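Local coordinates for phenazine biosynthesis protein, PhzF family (PDB 3EDN) that probably acts as an isomerase-type enzyme of the PhzF family, built on a diaminopimelate epimerase-like fold, although its own substrate is not established, at residues Tyr9-Thr13 with His75-Gly79; Asn17-Pro21 with Glu225-Thr229. All blocks are in the same frame, centred on the assembly; numbering follows the deposited sequence. Where two conformers were deposited one is given.

Interaction 1. Residues Tyr9-Thr13 with His75-Gly79. With SO4 (sulfate ion), chain C.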
# COMPACT_ATOMS: atom_id res chain seq x y z
N TYR A 9 16.24 -2.62 15.68
CA TYR A 9 16.15 -2.89 17.13
C TYR A 9 16.18 -4.39 17.27
O TYR A 9 15.65 -5.10 16.41
CB TYR A 9 14.83 -2.35 17.72
CG TYR A 9 14.92 -0.90 18.12
CD1 TYR A 9 15.10 0.08 17.15
CD2 TYR A 9 14.85 -0.51 19.46
CE1 TYR A 9 15.20 1.42 17.51
CE2 TYR A 9 14.95 0.82 19.83
CZ TYR A 9 15.12 1.78 18.83
OH TYR A 9 15.24 3.11 19.18
N ASP A 10 16.79 -4.88 18.34
CA ASP A 10 16.72 -6.32 18.65
C ASP A 10 15.64 -6.53 19.68
O ASP A 10 15.65 -5.88 20.73
CB ASP A 10 18.05 -6.86 19.18
CG ASP A 10 18.97 -7.37 18.08
OD1 ASP A 10 18.60 -7.30 16.89
OD2 ASP A 10 20.06 -7.84 18.45
N ALA A 11 14.68 -7.40 19.37
CA ALA A 11 13.59 -7.72 20.31
C ALA A 11 13.99 -8.82 21.30
O ALA A 11 14.83 -9.69 20.98
CB ALA A 11 12.35 -8.16 19.55
N PHE A 12 13.37 -8.78 22.48
CA PHE A 12 13.55 -9.79 23.54
C PHE A 12 14.98 -9.83 24.10
O PHE A 12 15.50 -10.89 24.47
CB PHE A 12 13.13 -11.19 23.07
CG PHE A 12 11.72 -11.27 22.57
CD1 PHE A 12 10.65 -10.91 23.38
CD2 PHE A 12 11.44 -11.78 21.30
CE1 PHE A 12 9.33 -11.00 22.92
CE2 PHE A 12 10.14 -11.86 20.85
CZ PHE A 12 9.09 -11.49 21.66
N THR A 13 15.61 -8.66 24.15
CA THR A 13 16.91 -8.54 24.79
C THR A 13 17.14 -7.10 25.23
O THR A 13 16.45 -6.18 24.77
CB THR A 13 18.06 -8.96 23.83
OG1 THR A 13 19.28 -9.12 24.56
CG2 THR A 13 18.27 -7.92 22.74
N HIS A 75 7.59 -10.39 17.47
CA HIS A 75 8.85 -9.73 17.82
C HIS A 75 8.97 -8.35 17.16
O HIS A 75 9.56 -7.43 17.73
CB HIS A 75 10.09 -10.62 17.59
CG HIS A 75 10.58 -10.66 16.17
ND1 HIS A 75 10.05 -11.51 15.23
CD2 HIS A 75 11.59 -10.00 15.56
CE1 HIS A 75 10.70 -11.35 14.08
NE2 HIS A 75 11.63 -10.43 14.26
N GLY A 76 8.39 -8.21 15.96
CA GLY A 76 8.40 -6.91 15.28
C GLY A 76 7.54 -5.91 16.03
O GLY A 76 7.88 -4.74 16.14
N THR A 77 6.43 -6.38 16.58
CA THR A 77 5.60 -5.52 17.41
C THR A 77 6.32 -5.10 18.68
O THR A 77 6.33 -3.92 19.05
CB THR A 77 4.26 -6.23 17.73
OG1 THR A 77 3.58 -6.51 16.49
CG2 THR A 77 3.37 -5.37 18.61
N VAL A 78 6.94 -6.05 19.37
CA VAL A 78 7.74 -5.72 20.54
C VAL A 78 8.83 -4.68 20.21
O VAL A 78 8.92 -3.66 20.88
CB VAL A 78 8.36 -6.97 21.18
CG1 VAL A 78 9.48 -6.60 22.18
CG2 VAL A 78 7.27 -7.81 21.85
N GLY A 79 9.64 -4.95 19.19
CA GLY A 79 10.70 -4.01 18.86
C GLY A 79 10.17 -2.65 18.46
O GLY A 79 10.70 -1.60 18.86
S SO4 C . 8.24 -14.08 16.91
O1 SO4 C . 7.86 -12.90 16.13
O2 SO4 C . 9.32 -13.85 17.86
O3 SO4 C . 7.07 -14.62 17.53
O4 SO4 C . 8.67 -15.09 15.93
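Ala11 sets its methyl group, CB, against the turn His75-Gly79 of helix 74-86, 3.4 Å from His75 O. That same carbonyl takes the routine backbone bond from Gly79 N, and the strand can lie close here because Gly79 presents no side chain to it: the CA atoms of Ala11 and Gly79 are 4.9 Å apart.

Phe12 makes the second half of the contact. Its backbone turns into a left-handed conformation at the strand's end, and the ring swings back to the helix with CG anti to the carbonyl carbon (chi1 -56°). Two atoms toward the outer end of the ring do the touching: CE2 lies 3.5 Å from His75 CB, and CE1 lies 3.9 Å from Val78 CG2, both approaching obliquely.

His75 has CG held between the backbone N and the carbonyl carbon (chi1 82°), which brings ND1 round to the same anion that its main chain grips. The sulfate, probably from the crystallisation liquor, puts O1 in the plane of the imidazole, 2.7 Å from ND1, and His75 N also bonds O1, at 2.9 Å. Gly230 N and Thr231 N bind the ion too.

The strand piece 9-11 runs at 124° to the helical turn 75-79. Strand 3-11, flanked by strands 20-25 and 282-298, thus packs on helix 74-86, with Tyr9 reaching along the helix to bond Arg87 through its hydroxyl.

Interaction 2. Residues Asn17-Pro21 with Glu225-Thr229. With SO4 (sulfate ion), chain G.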
# COMPACT_ATOMS: atom_id res chain seq x y z
N ASN A 17 22.62 -6.73 19.52
CA ASN A 17 23.08 -7.94 18.84
C ASN A 17 22.67 -9.24 19.50
O ASN A 17 22.97 -10.24 19.02
CB ASN A 17 24.59 -7.95 18.57
CG ASN A 17 25.10 -6.65 17.94
OD1 ASN A 17 25.00 -6.46 16.79
ND2 ASN A 17 25.59 -5.81 18.73
N MSE A 18 22.00 -9.16 20.62
CA MSE A 18 21.75 -10.39 21.36
C MSE A 18 20.30 -10.86 21.29
O MSE A 18 19.91 -11.79 21.98
CB MSE A 18 22.24 -10.24 22.81
CG MSE A 18 23.66 -9.73 22.88
SE MSE A 18 24.58 -10.12 24.55
CE MSE A 18 25.27 -11.90 24.15
N GLY A 19 19.51 -10.25 20.41
CA GLY A 19 18.11 -10.61 20.26
C GLY A 19 17.67 -10.93 18.84
O GLY A 19 18.47 -11.31 17.97
N ASN A 20 16.36 -10.79 18.62
CA ASN A 20 15.73 -11.09 17.35
C ASN A 20 15.55 -9.81 16.56
O ASN A 20 14.77 -8.96 16.95
CB ASN A 20 14.39 -11.77 17.62
CG ASN A 20 13.77 -12.37 16.36
OD1 ASN A 20 14.22 -12.10 15.24
ND2 ASN A 20 12.77 -13.21 16.55
N PRO A 21 16.31 -9.65 15.48
CA PRO A 21 16.28 -8.37 14.74
C PRO A 21 14.91 -7.97 14.23
O PRO A 21 14.13 -8.80 13.71
CB PRO A 21 17.18 -8.64 13.53
CG PRO A 21 18.16 -9.66 14.06
CD PRO A 21 17.26 -10.59 14.86
N GLU A 225 17.67 -21.92 12.10
CA GLU A 225 17.47 -21.62 13.52
C GLU A 225 17.12 -20.15 13.80
O GLU A 225 17.78 -19.26 13.29
CB GLU A 225 18.71 -22.04 14.31
CG GLU A 225 18.73 -21.59 15.77
CD GLU A 225 19.78 -22.28 16.62
OE1 GLU A 225 20.74 -22.89 16.06
OE2 GLU A 225 19.64 -22.23 17.85
N ASP A 226 16.11 -19.92 14.64
CA ASP A 226 15.61 -18.58 15.00
C ASP A 226 16.22 -18.16 16.35
O ASP A 226 16.33 -18.98 17.26
CB ASP A 226 14.08 -18.68 15.12
CG ASP A 226 13.36 -17.34 15.01
OD1 ASP A 226 12.67 -16.99 15.98
OD2 ASP A 226 13.44 -16.67 13.95
N PRO A 227 16.66 -16.90 16.49
CA PRO A 227 17.35 -16.47 17.71
C PRO A 227 16.53 -16.43 19.04
O PRO A 227 16.99 -16.91 20.08
CB PRO A 227 17.88 -15.07 17.35
CG PRO A 227 17.02 -14.63 16.22
CD PRO A 227 16.60 -15.83 15.46
N VAL A 228 15.35 -15.83 19.00
CA VAL A 228 14.48 -15.71 20.17
C VAL A 228 13.05 -15.61 19.67
O VAL A 228 12.70 -14.64 18.99
CB VAL A 228 14.74 -14.43 21.00
CG1 VAL A 228 14.14 -14.63 22.40
CG2 VAL A 228 16.21 -14.03 20.99
N THR A 229 12.24 -16.61 19.97
CA THR A 229 10.98 -16.83 19.28
C THR A 229 9.80 -16.63 20.24
O THR A 229 9.59 -17.43 21.16
CB THR A 229 10.94 -18.26 18.70
OG1 THR A 229 12.16 -18.51 17.99
CG2 THR A 229 9.74 -18.42 17.76
S SO4 G . 19.71 -19.55 9.52
O1 SO4 G . 18.90 -20.23 8.52
O2 SO4 G . 19.65 -18.11 9.28
O3 SO4 G . 19.19 -19.84 10.85
O4 SO4 G . 21.10 -20.00 9.43
O HOH W 1 11.16 -15.01 14.93
O HOH W 2 14.20 -14.12 13.30
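Asn20 extends its amide across to the 225-229 segment and donates from ND2 to Val228 O at 2.8 Å. The bond is bent, with an N-H...O angle of 141°, and the carbonyl oxygen lies out of the amide plane. CG of Asn20 stands anti to the backbone N (chi1 -169°), and this extended setting carries the amide past Pro227 to the main chain beyond it.

The carboxylate of Asp226 lies across from the same amide, its plane turned 80° to it, and two waters fill the gap where the groups do not bond directly. Water 1 accepts from Asn20 ND2 and donates to Asp226 OD1, 2.7 Å away. Water 2 donates both to Asn20 OD1 and to Asp226 OD2, the first at 2.8 Å. Amide nitrogen and amide oxygen therefore have distinct partners, which fixes the rotation of the amide. The carboxylate is steadied in turn by Thr229 OG1, which donates at 2.6 Å to the anti lone pair of Asp226 OD1.

Packing contacts flank these bonds. The Pro227 ring crosses the Asn20 side chain at about a right angle, its CG 3.9 Å from Asn20 OD1, and the same CG makes an apolar contact with Pro21 CD at 4.3 Å. Val228 points CG2 at the backbone of Gly19, 4.0 Å from its CA.

Thr229 immediately precedes helix 230-244, and the amide of Asn20 comes within about 4 Å, nearest atoms, of the sulfate that His75 binds. Such anions often mark pockets, so a water-bridged amide and carboxylate at this position is consistent with the wall of the cleft between the two halves of a diaminopimelate epimerase-like fold, where enzymes of this family have their active site.

In the fold
From the N terminus, strand 3-11 runs through Tyr9-Thr13 and turns back within a few residues into strand 20-25, so the first segments of both interactions include parts of adjacent antiparallel strands, with the turn between them, joined where Ala11 N probably bonds Asn20 O. Interaction 1 closes a loop of 61 residues onto helix 74-86; interaction 2 closes one of 203 residues, where the chain reaches 225-229 and meets 17-21 again. The two loops cross rather than nest. A second tie is weak, from His75 NE2 to Pro21 O. Together the contacts bring helix 74-86 and the start of helix 230-244 to the same strand pair, with one sulfate bonded by backbone amides from both helix regions.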